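Local coordinates for ubiquinol-cytochrome C chaperone (Brucella abortus NCTC 8038, PDB 6RWT), which probably acts as a chaperone for newly made cytochrome b during assembly of respiratory complex III, as its mitochondrial homologue Cbp3 does, at residues G45-L50 against D77-D82; H53-L58 against A117-N122; A57-K62 against Q154-L159; H85-L90 against P98-K103. All coordinates share one frame; numbering follows the deposited sequence.

How the interactions relate
After the N-terminal helix 2-28, helix 43-61 takes part in the first three contacts, meeting a different helix each time. Near its start, interaction 1 closes a short loop back from helix 66-89. In its middle, interaction 2 brings in the end of helix 100-120, and in its last turns interaction 3 brings in helix 145-161. Interaction 1 therefore crosses both of these along the chain. Interactions 2 and 3 share Ala57 and Leu58, and their centres lie about 7 Å apart. Interaction 4, between helices 66-89 and 100-120, is nested inside the loops of interactions 2 and 3, on the other side of the chain's centre, and follows interaction 1 in series.

Interaction 1. Residues G45-L50 against D77-D82; sequences GRYEML and DEFFKD
Asp82 OD2 is hydrogen-bonded to the hydroxyl of Tyr21, on helix 2-28, and rests 3.8 Å from Leu50 CD2, so one carboxylate oxygen meets both a polar and an apolar neighbour. Asp82 is deposited in two conformers, so the details of its carboxylate contacts are less certain. A magnesium ion lies about 4 Å from its side chain. Leu50 CD2 also slips in at the edge of the Phe79 ring, near its plane, 3.9 Å from Phe79 CD1, the leucine and the ring passing one another side by side. Leu50 reaches that edge with CG turned away from its own amide nitrogen (chi1 -178°). The two helices, 43-61 and 66-89, run antiparallel in this all-helical fold. Their local axes are 12.3 Å apart, a wide spacing filled by Leu50 and two aromatic rings. Tyr47 and Phe79 cross at about a right angle, Tyr47 CE1 coming to 3.8 Å from Phe79 CZ, while Phe108 of helix 100-120 meets the Phe79 ring and also touches Tyr47. Behind, Phe79 CD2 sits over the centre of the Phe80 ring, 3.9 Å above its plane. Away from Leu50, Lys81 NZ bridges to Glu78 OE2 at 3.0 Å from above the carboxylate plane, with a longer link to Asp77 OD2.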
loop_
_atom_site.group_PDB
_atom_site.type_symbol
_atom_site.label_atom_id
_atom_site.label_comp_id
_atom_site.label_asym_id
_atom_site.label_seq_id
_atom_site.Cartn_x
_atom_site.Cartn_y
_atom_site.Cartn_z
ATOM N N GLY A 45 -3.590 2.253 -13.193
ATOM C CA GLY A 45 -4.451 2.805 -12.139
ATOM C C GLY A 45 -4.669 1.850 -10.971
ATOM O O GLY A 45 -4.666 2.260 -9.801
ATOM N N ARG A 46 -4.857 0.568 -11.289
ATOM C CA ARG A 46 -4.954 -0.477 -10.254
ATOM C C ARG A 46 -3.639 -0.607 -9.448
ATOM O O ARG A 46 -3.665 -0.786 -8.214
ATOM C CB ARG A 46 -5.389 -1.822 -10.864
ATOM C CG ARG A 46 -6.799 -1.800 -11.453
ATOM C CD ARG A 46 -7.322 -3.165 -11.883
ATOM N NE ARG A 46 -6.605 -3.747 -13.024
ATOM C CZ ARG A 46 -6.915 -3.586 -14.316
ATOM N NH1 ARG A 46 -7.938 -2.823 -14.715
ATOM N NH2 ARG A 46 -6.176 -4.204 -15.233
ATOM N N TYR A 47 -2.493 -0.499 -10.133
ATOM C CA TYR A 47 -1.190 -0.414 -9.452
ATOM C C TYR A 47 -1.123 0.801 -8.491
ATOM O O TYR A 47 -0.593 0.681 -7.370
ATOM C CB TYR A 47 -0.004 -0.412 -10.451
ATOM C CG TYR A 47 1.293 0.012 -9.782
ATOM C CD1 TYR A 47 2.108 -0.917 -9.142
ATOM C CD2 TYR A 47 1.654 1.367 -9.704
ATOM C CE1 TYR A 47 3.272 -0.523 -8.486
ATOM C CE2 TYR A 47 2.804 1.775 -9.038
ATOM C CZ TYR A 47 3.612 0.832 -8.428
ATOM O OH TYR A 47 4.745 1.232 -7.750
ATOM N N GLU A 48 -1.647 1.962 -8.911
ATOM C CA GLU A 48 -1.610 3.146 -8.037
ATOM C C GLU A 48 -2.391 2.882 -6.740
ATOM O O GLU A 48 -1.956 3.282 -5.658
ATOM C CB GLU A 48 -2.134 4.417 -8.738
ATOM C CG GLU A 48 -1.309 4.938 -9.923
ATOM C CD GLU A 48 0.146 5.277 -9.597
ATOM O OE1 GLU A 48 0.480 5.541 -8.421
ATOM O OE2 GLU A 48 0.977 5.307 -10.541
ATOM N N MET A 49 -3.528 2.202 -6.834
ATOM C CA MET A 49 -4.298 1.867 -5.626
ATOM C C MET A 49 -3.602 0.799 -4.766
ATOM O O MET A 49 -3.554 0.936 -3.531
ATOM C CB MET A 49 -5.741 1.452 -5.970
ATOM C CG MET A 49 -6.621 2.579 -6.533
ATOM S SD MET A 49 -6.829 3.998 -5.426
ATOM C CE MET A 49 -5.556 5.077 -6.041
ATOM N N LEU A 50 -3.027 -0.235 -5.376
ATOM C CA LEU A 50 -2.309 -1.238 -4.575
ATOM C C LEU A 50 -1.102 -0.621 -3.851
ATOM O O LEU A 50 -0.930 -0.808 -2.649
ATOM C CB LEU A 50 -1.883 -2.439 -5.423
ATOM C CG LEU A 50 -1.162 -3.574 -4.677
ATOM C CD1 LEU A 50 -2.040 -4.243 -3.622
ATOM C CD2 LEU A 50 -0.636 -4.603 -5.661
ATOM N N ASP A 77 7.851 -7.960 0.146
ATOM C CA ASP A 77 8.205 -9.142 -0.670
ATOM C C ASP A 77 7.014 -9.608 -1.515
ATOM O O ASP A 77 7.146 -9.827 -2.730
ATOM C CB ASP A 77 8.688 -10.299 0.231
ATOM C CG ASP A 77 9.228 -11.502 -0.560
ATOM O OD1 ASP A 77 10.179 -11.326 -1.350
ATOM O OD2 ASP A 77 8.724 -12.635 -0.373
ATOM N N GLU A 78 5.851 -9.741 -0.881
ATOM C CA GLU A 78 4.637 -10.180 -1.602
ATOM C C GLU A 78 4.211 -9.162 -2.672
ATOM O O GLU A 78 3.814 -9.547 -3.786
ATOM C CB GLU A 78 3.487 -10.455 -0.627
ATOM C CG GLU A 78 3.673 -11.660 0.295
ATOM C CD GLU A 78 3.819 -12.980 -0.445
ATOM O OE1 GLU A 78 3.027 -13.254 -1.384
ATOM O OE2 GLU A 78 4.735 -13.747 -0.086
ATOM N N PHE A 79 4.305 -7.873 -2.336
ATOM C CA PHE A 79 4.002 -6.772 -3.276
ATOM C C PHE A 79 4.887 -6.820 -4.522
ATOM O O PHE A 79 4.385 -6.801 -5.635
ATOM C CB PHE A 79 4.144 -5.430 -2.553
ATOM C CG PHE A 79 4.057 -4.215 -3.445
ATOM C CD1 PHE A 79 2.877 -3.883 -4.103
ATOM C CD2 PHE A 79 5.157 -3.370 -3.588
ATOM C CE1 PHE A 79 2.805 -2.741 -4.887
ATOM C CE2 PHE A 79 5.088 -2.229 -4.369
ATOM C CZ PHE A 79 3.909 -1.913 -5.020
ATOM N N PHE A 80 6.200 -6.933 -4.343
ATOM C CA PHE A 80 7.097 -6.936 -5.503
ATOM C C PHE A 80 6.944 -8.205 -6.361
ATOM O O PHE A 80 7.068 -8.122 -7.581
ATOM C CB PHE A 80 8.554 -6.654 -5.093
ATOM C CG PHE A 80 8.797 -5.221 -4.679
ATOM C CD1 PHE A 80 8.556 -4.174 -5.575
ATOM C CD2 PHE A 80 9.252 -4.904 -3.406
ATOM C CE1 PHE A 80 8.767 -2.850 -5.211
ATOM C CE2 PHE A 80 9.471 -3.579 -3.039
ATOM C CZ PHE A 80 9.226 -2.554 -3.941
ATOM N N LYS A 81 6.628 -9.356 -5.748
ATOM C CA LYS A 81 6.271 -10.558 -6.538
ATOM C C LYS A 81 5.017 -10.323 -7.409
ATOM O O LYS A 81 4.978 -10.722 -8.583
ATOM C CB LYS A 81 6.074 -11.787 -5.640
ATOM C CG LYS A 81 7.362 -12.325 -5.022
ATOM C CD LYS A 81 7.195 -13.662 -4.294
ATOM C CE LYS A 81 6.387 -13.583 -3.012
ATOM N NZ LYS A 81 6.462 -14.850 -2.210
ATOM N N ASP A 82 4.013 -9.687 -6.802
ATOM C CA ASP A 82 2.771 -9.275 -7.463
ATOM C C ASP A 82 3.041 -8.353 -8.662
ATOM O O ASP A 82 2.574 -8.606 -9.773
ATOM C CB ASP A 82 1.900 -8.558 -6.414
ATOM C CG ASP A 82 0.457 -8.397 -6.829
ATOM O OD1 ASP A 82 0.180 -8.211 -8.025
ATOM O OD2 ASP A 82 -0.406 -8.421 -5.926
#

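Interaction 2. Residues H53-L58 against A117-N122; sequences HIFLAL and AALDAN
Different chi1 wells bring Phe55 and Leu119 together: the phenyl swings beside its own carbonyl carbon (chi1 154°), whereas the leucine keeps CG beside its amide nitrogen (chi1 -74°). The two side chains then come from opposite directions. Leu119 CD1 is the branch that touches, arriving in the plane of the phenyl ring at its edge, 3.6 Å from Phe55 CE2 and 3.8 Å from Phe55 CZ. The same methyl is met from another side by Leu56, whose side chain crosses that of Leu119 at about a right angle and brings Leu56 CD2 to 4.2 Å from Leu119 CD1. One leucine methyl thus carries the whole contact. Just past Leu119, helix 100-120 comes to its end in a Schellman motif. Val112, two turns earlier on helix 100-120, also packs on Phe55, and helix 145-161 supplies Leu153 to Leu119 and Cys155 to Leu56. An acetate ion, probably from the crystallisation liquor, lies about 4 Å from the Phe55 side chain. The arrangement is entirely apolar packing between helices 43-61 and 100-120, in the buried part of an all-helical fold.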
loop_
_atom_site.group_PDB
_atom_site.type_symbol
_atom_site.label_atom_id
_atom_site.label_comp_id
_atom_site.label_asym_id
_atom_site.label_seq_id
_atom_site.Cartn_x
_atom_site.Cartn_y
_atom_site.Cartn_z
ATOM N N HIS A 53 -2.005 1.556 -0.816
ATOM C CA HIS A 53 -2.401 0.777 0.366
ATOM C C HIS A 53 -1.217 0.016 0.993
ATOM O O HIS A 53 -1.111 -0.074 2.227
ATOM C CB HIS A 53 -3.611 -0.132 0.038
ATOM C CG HIS A 53 -4.892 0.632 -0.131
ATOM N ND1 HIS A 53 -5.221 1.322 -1.283
ATOM C CD2 HIS A 53 -5.911 0.846 0.734
ATOM C CE1 HIS A 53 -6.392 1.918 -1.115
ATOM N NE2 HIS A 53 -6.825 1.655 0.104
ATOM N N ILE A 54 -0.303 -0.485 0.157
ATOM C CA ILE A 54 0.951 -1.066 0.645
ATOM C C ILE A 54 1.791 -0.005 1.389
ATOM O O ILE A 54 2.264 -0.254 2.507
ATOM C CB ILE A 54 1.753 -1.729 -0.514
ATOM C CG1 ILE A 54 1.018 -2.965 -1.042
ATOM C CG2 ILE A 54 3.179 -2.073 -0.087
ATOM C CD1 ILE A 54 1.064 -4.198 -0.149
ATOM N N PHE A 55 1.931 1.184 0.790
ATOM C CA PHE A 55 2.610 2.297 1.442
ATOM C C PHE A 55 2.039 2.569 2.847
ATOM O O PHE A 55 2.786 2.753 3.803
ATOM C CB PHE A 55 2.542 3.594 0.601
ATOM C CG PHE A 55 2.635 4.838 1.439
ATOM C CD1 PHE A 55 3.865 5.308 1.859
ATOM C CD2 PHE A 55 1.480 5.498 1.870
ATOM C CE1 PHE A 55 3.951 6.425 2.686
ATOM C CE2 PHE A 55 1.557 6.602 2.700
ATOM C CZ PHE A 55 2.798 7.069 3.103
ATOM N N LEU A 56 0.714 2.651 2.953
ATOM C CA LEU A 56 0.082 2.933 4.252
ATOM C C LEU A 56 0.483 1.907 5.312
ATOM O O LEU A 56 0.771 2.275 6.458
ATOM C CB LEU A 56 -1.445 3.021 4.131
ATOM C CG LEU A 56 -1.993 4.369 3.651
ATOM C CD1 LEU A 56 -3.401 4.239 3.083
ATOM C CD2 LEU A 56 -1.964 5.403 4.774
ATOM N N ALA A 57 0.520 0.633 4.928
ATOM C CA ALA A 57 0.963 -0.432 5.854
ATOM C C ALA A 57 2.437 -0.289 6.272
ATOM O O ALA A 57 2.762 -0.352 7.462
ATOM C CB ALA A 57 0.718 -1.804 5.241
ATOM N N LEU A 58 3.319 -0.097 5.297
ATOM C CA LEU A 58 4.755 0.057 5.580
ATOM C C LEU A 58 5.038 1.296 6.438
ATOM O O LEU A 58 5.864 1.240 7.357
ATOM C CB LEU A 58 5.571 0.119 4.280
ATOM C CG LEU A 58 5.476 -1.066 3.304
ATOM C CD1 LEU A 58 6.397 -0.868 2.103
ATOM C CD2 LEU A 58 5.732 -2.412 3.960
ATOM N N ALA A 117 5.727 12.249 3.516
ATOM C CA ALA A 117 6.028 13.621 3.962
ATOM C C ALA A 117 4.751 14.426 4.226
ATOM O O ALA A 117 4.656 15.139 5.227
ATOM C CB ALA A 117 6.898 14.335 2.938
ATOM N N ALA A 118 3.774 14.307 3.329
ATOM C CA ALA A 118 2.497 15.007 3.488
ATOM C C ALA A 118 1.734 14.539 4.738
ATOM O O ALA A 118 1.220 15.366 5.490
ATOM C CB ALA A 118 1.638 14.862 2.237
ATOM N N LEU A 119 1.691 13.223 4.970
ATOM C CA LEU A 119 1.030 12.663 6.156
ATOM C C LEU A 119 1.726 13.076 7.460
ATOM O O LEU A 119 1.060 13.493 8.411
ATOM C CB LEU A 119 0.936 11.126 6.079
ATOM C CG LEU A 119 -0.110 10.555 5.109
ATOM C CD1 LEU A 119 0.093 9.055 4.969
ATOM C CD2 LEU A 119 -1.532 10.856 5.566
ATOM N N ASP A 120 3.055 12.986 7.492
ATOM C CA ASP A 120 3.825 13.385 8.687
ATOM C C ASP A 120 3.650 14.880 9.042
ATOM O O ASP A 120 3.633 15.228 10.221
ATOM C CB ASP A 120 5.313 13.046 8.521
ATOM C CG ASP A 120 5.594 11.537 8.512
ATOM O OD1 ASP A 120 4.678 10.718 8.777
ATOM O OD2 ASP A 120 6.757 11.170 8.234
ATOM N N ALA A 121 3.495 15.727 8.015
ATOM C CA ALA A 121 3.223 17.169 8.181
ATOM C C ALA A 121 1.729 17.529 8.315
ATOM O O ALA A 121 1.396 18.704 8.509
ATOM C CB ALA A 121 3.822 17.932 7.006
ATOM N N ASN A 122 0.840 16.537 8.194
ATOM C CA ASN A 122 -0.614 16.736 8.182
ATOM C C ASN A 122 -1.038 17.821 7.175
ATOM O O ASN A 122 -1.885 18.677 7.470
ATOM C CB ASN A 122 -1.118 17.032 9.599
ATOM C CG ASN A 122 -0.811 15.906 10.567
ATOM O OD1 ASN A 122 -0.011 16.056 11.487
ATOM N ND2 ASN A 122 -1.430 14.764 10.344
#

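Interaction 3. Residues A57-K62 against Q154-L159; sequences ALHRMK and QCRDCL
The last turns of helix 43-61 cross helix 145-161 at -39°, both running in broadly the same direction with local axes 10.1 Å apart. This is plain helix packing in an all-helical fold, fastened at the C-terminal end by one side-chain to backbone bond. Leu159 fits against the aliphatic part of Arg60, Leu159 CB lying 4.1 Å from Arg60 CG, and its methyl CD1 comes within 4.4 Å of Ala57 N. One turn back along helix 145-161, Arg156 CG meets the His59 ring at its edge, 4.0 Å from His59 CE1, with ring and guanidinium planes 33° apart. The polar ends of this pair serve helix 100-120: His59 NE2 is hydrogen-bonded to Asp120 OD1, and Arg156 NH1 gives a bond to Leu119 O. Arg156 also clasps Asp157 side-on, NE and NH2 both reaching OD1 at 2.9 Å from the same face of the carboxylate, which restrains the rotation of the guanidinium. The Arg60 chain bends at chi2 (64°), which carries its head up to the backbone carbonyl of Leu159; there NH2 bridges to Asp164 and bonds to Ile162 O. Arg60 NE donates a hydrogen bond of 2.9 Å to Leu159 O, the oxygen lying in the guanidinium plane while the nitrogen stands above the carbonyl plane.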
loop_
_atom_site.group_PDB
_atom_site.type_symbol
_atom_site.label_atom_id
_atom_site.label_comp_id
_atom_site.label_asym_id
_atom_site.label_seq_id
_atom_site.Cartn_x
_atom_site.Cartn_y
_atom_site.Cartn_z
ATOM N N ALA A 57 0.520 0.633 4.928
ATOM C CA ALA A 57 0.963 -0.432 5.854
ATOM C C ALA A 57 2.437 -0.289 6.272
ATOM O O ALA A 57 2.762 -0.352 7.462
ATOM C CB ALA A 57 0.718 -1.804 5.241
ATOM N N LEU A 58 3.319 -0.097 5.297
ATOM C CA LEU A 58 4.755 0.057 5.580
ATOM C C LEU A 58 5.038 1.296 6.438
ATOM O O LEU A 58 5.864 1.240 7.357
ATOM C CB LEU A 58 5.571 0.119 4.280
ATOM C CG LEU A 58 5.476 -1.066 3.304
ATOM C CD1 LEU A 58 6.397 -0.868 2.103
ATOM C CD2 LEU A 58 5.732 -2.412 3.960
ATOM N N HIS A 59 4.351 2.397 6.127
ATOM C CA HIS A 59 4.459 3.662 6.868
ATOM C C HIS A 59 4.110 3.485 8.354
ATOM O O HIS A 59 4.805 4.022 9.229
ATOM C CB HIS A 59 3.566 4.710 6.174
ATOM C CG HIS A 59 3.521 6.044 6.848
ATOM N ND1 HIS A 59 2.458 6.437 7.631
ATOM C CD2 HIS A 59 4.390 7.085 6.842
ATOM C CE1 HIS A 59 2.679 7.657 8.088
ATOM N NE2 HIS A 59 3.842 8.075 7.620
ATOM N N ARG A 60 3.063 2.706 8.634
ATOM C CA ARG A 60 2.682 2.384 10.019
ATOM C C ARG A 60 3.689 1.467 10.727
ATOM O O ARG A 60 3.977 1.646 11.917
ATOM C CB ARG A 60 1.289 1.733 10.052
ATOM C CG ARG A 60 0.889 1.059 11.371
ATOM C CD ARG A 60 0.767 2.040 12.529
ATOM N NE ARG A 60 0.408 1.365 13.784
ATOM C CZ ARG A 60 1.262 0.776 14.626
ATOM N NH1 ARG A 60 2.574 0.764 14.394
ATOM N NH2 ARG A 60 0.795 0.202 15.730
ATOM N N MET A 61 4.185 0.466 10.003
ATOM C CA MET A 61 5.018 -0.588 10.599
ATOM C C MET A 61 6.473 -0.199 10.841
ATOM O O MET A 61 7.099 -0.754 11.754
ATOM C CB MET A 61 4.952 -1.863 9.751
ATOM C CG MET A 61 3.591 -2.533 9.780
ATOM S SD MET A 61 3.490 -3.934 8.649
ATOM C CE MET A 61 1.724 -4.180 8.637
ATOM N N LYS A 62 7.019 0.720 10.044
ATOM C CA LYS A 62 8.419 1.175 10.214
ATOM C C LYS A 62 8.657 1.738 11.606
ATOM O O LYS A 62 7.942 2.635 12.049
ATOM C CB LYS A 62 8.797 2.229 9.157
ATOM C CG LYS A 62 9.983 3.129 9.514
ATOM C CD LYS A 62 10.341 4.088 8.383
ATOM C CE LYS A 62 11.456 3.548 7.499
ATOM N NZ LYS A 62 12.794 3.739 8.121
ATOM N N GLN A 154 -7.554 9.480 7.070
ATOM C CA GLN A 154 -8.317 8.646 8.012
ATOM C C GLN A 154 -7.751 7.220 8.160
ATOM O O GLN A 154 -7.736 6.681 9.268
ATOM C CB GLN A 154 -9.802 8.595 7.631
ATOM C CG GLN A 154 -10.522 9.927 7.779
ATOM C CD GLN A 154 -11.997 9.841 7.426
ATOM O OE1 GLN A 154 -12.670 8.870 7.760
ATOM N NE2 GLN A 154 -12.509 10.872 6.763
ATOM N N CYS A 155 -7.269 6.621 7.063
ATOM C CA CYS A 155 -6.590 5.314 7.144
ATOM C C CYS A 155 -5.313 5.393 8.009
ATOM O O CYS A 155 -5.037 4.491 8.805
ATOM C CB CYS A 155 -6.243 4.768 5.743
ATOM S SG CYS A 155 -7.645 4.198 4.728
ATOM N N ARG A 156 -4.538 6.466 7.844
ATOM C CA ARG A 156 -3.330 6.668 8.651
ATOM C C ARG A 156 -3.699 6.714 10.138
ATOM O O ARG A 156 -3.050 6.044 10.965
ATOM C CB ARG A 156 -2.599 7.954 8.223
ATOM C CG ARG A 156 -1.225 8.193 8.860
ATOM C CD ARG A 156 -1.251 8.754 10.282
ATOM N NE ARG A 156 -2.175 9.879 10.413
ATOM C CZ ARG A 156 -1.898 11.146 10.107
ATOM N NH1 ARG A 156 -0.696 11.511 9.660
ATOM N NH2 ARG A 156 -2.845 12.067 10.263
ATOM N N ASP A 157 -4.741 7.483 10.465
ATOM C CA ASP A 157 -5.217 7.607 11.850
ATOM C C ASP A 157 -5.658 6.254 12.420
ATOM O O ASP A 157 -5.261 5.890 13.518
ATOM C CB ASP A 157 -6.361 8.630 11.948
ATOM C CG ASP A 157 -5.896 10.078 11.734
ATOM O OD1 ASP A 157 -4.676 10.351 11.707
ATOM O OD2 ASP A 157 -6.773 10.964 11.604
ATOM N N CYS A 158 -6.450 5.503 11.657
ATOM C CA CYS A 158 -6.914 4.178 12.088
ATOM C C CYS A 158 -5.770 3.194 12.329
ATOM O O CYS A 158 -5.703 2.546 13.376
ATOM C CB CYS A 158 -7.888 3.602 11.059
ATOM S SG CYS A 158 -8.366 1.878 11.348
ATOM N N LEU A 159 -4.863 3.099 11.362
ATOM C CA LEU A 159 -3.710 2.208 11.499
ATOM C C LEU A 159 -2.859 2.539 12.736
ATOM O O LEU A 159 -2.420 1.632 13.439
ATOM C CB LEU A 159 -2.853 2.211 10.221
ATOM C CG LEU A 159 -3.461 1.525 8.983
ATOM C CD1 LEU A 159 -2.681 1.909 7.733
ATOM C CD2 LEU A 159 -3.528 0.006 9.124
#

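Interaction 4. Residues H85-L90 against P98-K103; sequences HSLREL and PKRMKK
Arg100 reaches across to Leu87 and Arg88, and more of its surface is buried here than of any other residue in the contact. Its chain leaves with CG set beside the carbonyl carbon (chi1 -172°) and bends at chi3 (60°), laying the guanidinium alongside the Leu87 side chain. Leu87 CB lies at the edge of that group, in its plane, 3.7 Å from Arg100 NH1. The leucine methyl CD1 follows at 4.1 Å from the same Arg100 NH1. Arg88 extends straight from CG to NE and crosses Arg100 at about a right angle, so that Arg100 CZ stands over one face of the Arg88 guanidinium, the two planes 67° apart. This brings Arg88 NH2 and Arg100 NH2 to 3.0 Å, two donors with no bond between them. The carboxylate of Asp84 probably accounts for the closeness: its OD1 forms salt bridges with both Arg88 NE and Arg100 NH2, and the shared negative charge probably offsets the two positive ones. The contact lies where helix 66-89 ends and helix 100-120 begins, a helix-loop-helix connection, and the arginines sit beside the loop. From that loop Asp94 bridges to Arg100 NE and makes a long, weak ion pair with Arg88 NH2, while Ile92 O accepts a weak bond from Arg100 NH1. Lys99 takes the N-cap position, which places Arg100 in the first turn of helix 100-120. Next to it in that turn, Met101 CE lies over one face of the Arg100 guanidinium, 3.9 Å above its plane.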
loop_
_atom_site.group_PDB
_atom_site.type_symbol
_atom_site.label_atom_id
_atom_site.label_comp_id
_atom_site.label_asym_id
_atom_site.label_seq_id
_atom_site.Cartn_x
_atom_site.Cartn_y
_atom_site.Cartn_z
ATOM N N HIS A 85 4.837 -9.937 -11.723
ATOM C CA HIS A 85 3.860 -10.659 -12.542
ATOM C C HIS A 85 2.987 -9.719 -13.373
ATOM O O HIS A 85 2.764 -9.978 -14.560
ATOM C CB HIS A 85 2.992 -11.559 -11.652
ATOM C CG HIS A 85 2.034 -12.417 -12.416
ATOM N ND1 HIS A 85 2.442 -13.486 -13.186
ATOM C CD2 HIS A 85 0.686 -12.358 -12.536
ATOM C CE1 HIS A 85 1.385 -14.047 -13.751
ATOM N NE2 HIS A 85 0.308 -13.384 -13.369
ATOM N N SER A 86 2.503 -8.630 -12.760
ATOM C CA SER A 86 1.686 -7.629 -13.478
ATOM C C SER A 86 2.414 -7.005 -14.675
ATOM O O SER A 86 1.796 -6.712 -15.704
ATOM C CB SER A 86 1.224 -6.515 -12.532
ATOM O OG SER A 86 0.343 -7.018 -11.536
ATOM N N LEU A 87 3.720 -6.782 -14.542
ATOM C CA LEU A 87 4.503 -6.262 -15.670
ATOM C C LEU A 87 4.644 -7.300 -16.781
ATOM O O LEU A 87 4.522 -6.966 -17.959
ATOM C CB LEU A 87 5.869 -5.778 -15.199
ATOM C CG LEU A 87 5.829 -4.547 -14.295
ATOM C CD1 LEU A 87 7.228 -4.306 -13.800
ATOM C CD2 LEU A 87 5.322 -3.303 -14.996
ATOM N N ARG A 88 4.870 -8.556 -16.407
ATOM C CA ARG A 88 4.899 -9.656 -17.390
ATOM C C ARG A 88 3.559 -9.839 -18.126
ATOM O O ARG A 88 3.550 -10.220 -19.298
ATOM C CB ARG A 88 5.334 -10.965 -16.729
ATOM C CG ARG A 88 6.777 -10.920 -16.239
ATOM C CD ARG A 88 7.223 -12.196 -15.556
ATOM N NE ARG A 88 8.619 -12.095 -15.116
ATOM C CZ ARG A 88 9.695 -12.185 -15.911
ATOM N NH1 ARG A 88 9.584 -12.381 -17.228
ATOM N NH2 ARG A 88 10.911 -12.078 -15.381
ATOM N N GLU A 89 2.441 -9.557 -17.451
ATOM C CA GLU A 89 1.114 -9.558 -18.104
ATOM C C GLU A 89 1.002 -8.548 -19.267
ATOM O O GLU A 89 0.203 -8.752 -20.188
ATOM C CB GLU A 89 -0.007 -9.298 -17.072
ATOM C CG GLU A 89 -0.227 -10.417 -16.053
ATOM C CD GLU A 89 -1.330 -10.115 -15.038
ATOM O OE1 GLU A 89 -1.628 -8.932 -14.772
ATOM O OE2 GLU A 89 -1.917 -11.074 -14.493
ATOM N N LEU A 90 1.799 -7.471 -19.216
ATOM C CA LEU A 90 1.849 -6.445 -20.275
ATOM C C LEU A 90 3.019 -6.608 -21.263
ATOM O O LEU A 90 3.283 -5.706 -22.069
ATOM C CB LEU A 90 1.934 -5.056 -19.634
ATOM C CG LEU A 90 0.826 -4.680 -18.643
ATOM C CD1 LEU A 90 1.116 -3.316 -18.030
ATOM C CD2 LEU A 90 -0.548 -4.693 -19.294
ATOM N N PRO A 98 16.835 -4.308 -18.705
ATOM C CA PRO A 98 17.749 -4.712 -17.642
ATOM C C PRO A 98 17.436 -3.980 -16.334
ATOM O O PRO A 98 16.832 -2.889 -16.350
ATOM C CB PRO A 98 19.129 -4.312 -18.186
ATOM C CG PRO A 98 18.852 -3.277 -19.214
ATOM C CD PRO A 98 17.547 -3.669 -19.828
ATOM N N LYS A 99 17.821 -4.599 -15.221
ATOM C CA LYS A 99 17.591 -4.057 -13.878
ATOM C C LYS A 99 16.100 -3.764 -13.609
ATOM O O LYS A 99 15.771 -2.817 -12.885
ATOM C CB LYS A 99 18.435 -2.788 -13.643
ATOM C CG LYS A 99 19.938 -2.941 -13.868
ATOM C CD LYS A 99 20.665 -1.654 -13.483
ATOM C CE LYS A 99 22.158 -1.849 -13.269
ATOM N NZ LYS A 99 22.913 -1.797 -14.549
ATOM N N ARG A 100 15.212 -4.577 -14.186
ATOM C CA ARG A 100 13.770 -4.319 -14.147
ATOM C C ARG A 100 13.266 -4.168 -12.710
ATOM O O ARG A 100 12.581 -3.203 -12.409
ATOM C CB ARG A 100 12.991 -5.432 -14.870
ATOM C CG ARG A 100 11.493 -5.177 -15.050
ATOM C CD ARG A 100 10.843 -6.288 -15.869
ATOM N NE ARG A 100 11.024 -7.564 -15.178
ATOM C CZ ARG A 100 10.074 -8.320 -14.625
ATOM N NH1 ARG A 100 8.766 -8.035 -14.722
ATOM N NH2 ARG A 100 10.451 -9.426 -13.999
ATOM N N MET A 101 13.635 -5.094 -11.828
ATOM C CA MET A 101 13.155 -5.088 -10.437
ATOM C C MET A 101 13.696 -3.925 -9.615
ATOM O O MET A 101 12.973 -3.359 -8.783
ATOM C CB MET A 101 13.524 -6.401 -9.740
ATOM C CG MET A 101 12.924 -7.640 -10.381
ATOM S SD MET A 101 11.280 -8.011 -9.784
ATOM C CE MET A 101 10.225 -7.056 -10.858
ATOM N N LYS A 102 14.969 -3.589 -9.824
ATOM C CA LYS A 102 15.581 -2.423 -9.180
ATOM C C LYS A 102 14.866 -1.134 -9.589
ATOM O O LYS A 102 14.589 -0.283 -8.738
ATOM C CB LYS A 102 17.077 -2.338 -9.511
ATOM C CG LYS A 102 17.912 -3.418 -8.840
ATOM C CD LYS A 102 19.261 -3.599 -9.525
ATOM C CE LYS A 102 20.077 -4.702 -8.866
ATOM N NZ LYS A 102 21.369 -4.938 -9.570
ATOM N N LYS A 103 14.547 -1.003 -10.880
ATOM C CA LYS A 103 13.796 0.164 -11.379
ATOM C C LYS A 103 12.374 0.231 -10.793
ATOM O O LYS A 103 11.887 1.322 -10.450
ATOM C CB LYS A 103 13.746 0.169 -12.914
ATOM C CG LYS A 103 15.097 0.409 -13.597
ATOM C CD LYS A 103 14.987 0.116 -15.085
ATOM C CE LYS A 103 16.283 0.384 -15.833
ATOM N NZ LYS A 103 16.208 -0.190 -17.207
#